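Local coordinates for lamina-associated polypeptide 2 isoforms alpha/zeta (PDB 2V0X), which forms a homodimer through its C-terminal coiled-coil domain and, as a component of the nuclear lamina, probably binds lamin A and chromatin, at the interface of chains A and B. Residues are numbered along the deposited sequence; one frame, centred on the assembly and turned at random. Chains: chain A/B, Lamina-associated polypeptide 2 isoforms alpha/zeta.

The interface of chains A and B. Residues chain A 195-196, 199, 220; chain B 77, 81, 85.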
loop_
_atom_site.group_PDB
_atom_site.type_symbol
_atom_site.label_atom_id
_atom_site.label_comp_id
_atom_site.label_asym_id
_atom_site.label_seq_id
_atom_site.Cartn_x
_atom_site.Cartn_y
_atom_site.Cartn_z
ATOM N N TRP A 195 14.279 16.588 -7.076
ATOM C CA TRP A 195 15.621 16.991 -6.667
ATOM C C TRP A 195 16.526 17.501 -7.797
ATOM O O TRP A 195 17.513 18.188 -7.532
ATOM C CB TRP A 195 16.307 15.858 -5.879
ATOM C CG TRP A 195 15.811 15.768 -4.471
ATOM C CD1 TRP A 195 14.692 15.103 -4.026
ATOM C CD2 TRP A 195 16.353 16.445 -3.335
ATOM N NE1 TRP A 195 14.498 15.347 -2.687
ATOM C CE2 TRP A 195 15.503 16.168 -2.238
ATOM C CE3 TRP A 195 17.471 17.272 -3.139
ATOM C CZ2 TRP A 195 15.741 16.690 -0.954
ATOM C CZ3 TRP A 195 17.709 17.790 -1.871
ATOM C CH2 TRP A 195 16.845 17.498 -0.793
ATOM N N LEU A 196 16.176 17.180 -9.041
ATOM C CA LEU A 196 16.933 17.606 -10.213
ATOM C C LEU A 196 16.319 18.816 -10.925
ATOM O O LEU A 196 16.922 19.354 -11.845
ATOM C CB LEU A 196 16.982 16.471 -11.233
ATOM C CG LEU A 196 17.643 15.161 -10.795
ATOM C CD1 LEU A 196 17.578 14.140 -11.926
ATOM C CD2 LEU A 196 19.081 15.431 -10.373
ATOM N N CYS A 199 18.756 22.319 -10.694
ATOM C CA CYS A 199 20.166 22.336 -11.033
ATOM C C CYS A 199 20.324 22.421 -12.555
ATOM O O CYS A 199 19.383 22.154 -13.310
ATOM C CB CYS A 199 20.885 21.112 -10.469
ATOM S SG CYS A 199 20.453 19.579 -11.257
ATOM N N PHE A 220 19.188 7.886 -5.986
ATOM C CA PHE A 220 19.668 7.677 -7.351
ATOM C C PHE A 220 20.482 6.398 -7.556
ATOM O O PHE A 220 20.975 6.138 -8.660
ATOM C CB PHE A 220 20.472 8.905 -7.825
ATOM C CG PHE A 220 19.659 10.171 -7.899
ATOM C CD1 PHE A 220 19.604 11.042 -6.822
ATOM C CD2 PHE A 220 18.924 10.475 -9.037
ATOM C CE1 PHE A 220 18.827 12.199 -6.872
ATOM C CE2 PHE A 220 18.147 11.626 -9.099
ATOM C CZ PHE A 220 18.095 12.488 -8.018
ATOM N N VAL B 77 19.085 10.944 -0.182
ATOM C CA VAL B 77 19.884 11.474 -1.278
ATOM C C VAL B 77 21.339 11.414 -0.820
ATOM O O VAL B 77 21.670 11.813 0.299
ATOM C CB VAL B 77 19.486 12.918 -1.627
ATOM C CG1 VAL B 77 20.058 13.294 -2.987
ATOM C CG2 VAL B 77 17.966 13.052 -1.634
ATOM N N ILE B 81 25.833 12.979 -4.871
ATOM C CA ILE B 81 24.819 13.418 -5.823
ATOM C C ILE B 81 24.298 14.785 -5.371
ATOM O O ILE B 81 24.083 15.672 -6.185
ATOM C CB ILE B 81 23.638 12.410 -5.918
ATOM C CG1 ILE B 81 24.154 11.015 -6.282
ATOM C CG2 ILE B 81 22.626 12.872 -6.956
ATOM C CD1 ILE B 81 24.872 10.940 -7.621
ATOM N N ILE B 85 24.515 18.213 -7.352
ATOM C CA ILE B 85 23.315 18.990 -7.648
ATOM C C ILE B 85 23.500 20.433 -7.174
ATOM O O ILE B 85 23.196 21.370 -7.903
ATOM C CB ILE B 85 22.048 18.385 -6.962
ATOM C CG1 ILE B 85 21.748 16.992 -7.537
ATOM C CG2 ILE B 85 20.848 19.317 -7.132
ATOM C CD1 ILE B 85 20.493 16.334 -6.962
#
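B:Ile85 and A:Leu196 meet branch to branch at the apolar centre of this patch, which flanks the coiled coil in the two-fold symmetric LAP2alpha dimer; helix 79-87 of chain B packs here on the C-terminal end of helix 152-196 of chain A and on loop residues A:Cys199 and A:Phe220. B:Ile85 hides 65 Å², the largest value in the patch. The two side chains cross at about a right angle, CD1 of B:Ile85 lying 3.8 Å from CD2 of A:Leu196. An extended chain (chi2 -178°) carries that CD1 towards the partner, while the CG2 branch turns to CB of A:Cys199, 3.8 Å away. The A:Trp195 carbonyl O lies against both branches of B:Ile85, 3.5 Å from CG2 and 3.6 Å from CD1. An alanine in place of B:Ile85 would remove CG1, CG2 and CD1 and probably leave a gap over A:Leu196 and A:Cys199, with that carbonyl losing hydrocarbon cover.

One helical turn earlier, the CG2 methyl of B:Ile81, anti to the backbone N, lies above the A:Phe220 ring plane, off centre on the CD1 side and 3.5 Å from CD1; the two side chains cross obliquely. B:Val77, in the loop preceding the helix, places CG2 over the centre of one face of the A:Trp195 indole, 4.0 Å from CE2.

At the rim, the B:Ile85 carbonyl O lies 3.5 Å from CB of A:Cys199. No N or O of one chain comes within bonding reach of the other in this patch. Within chain A, the thiol SG of A:Cys199 makes a weak hydrogen bond to the A:Leu196 carbonyl O at 3.6 Å.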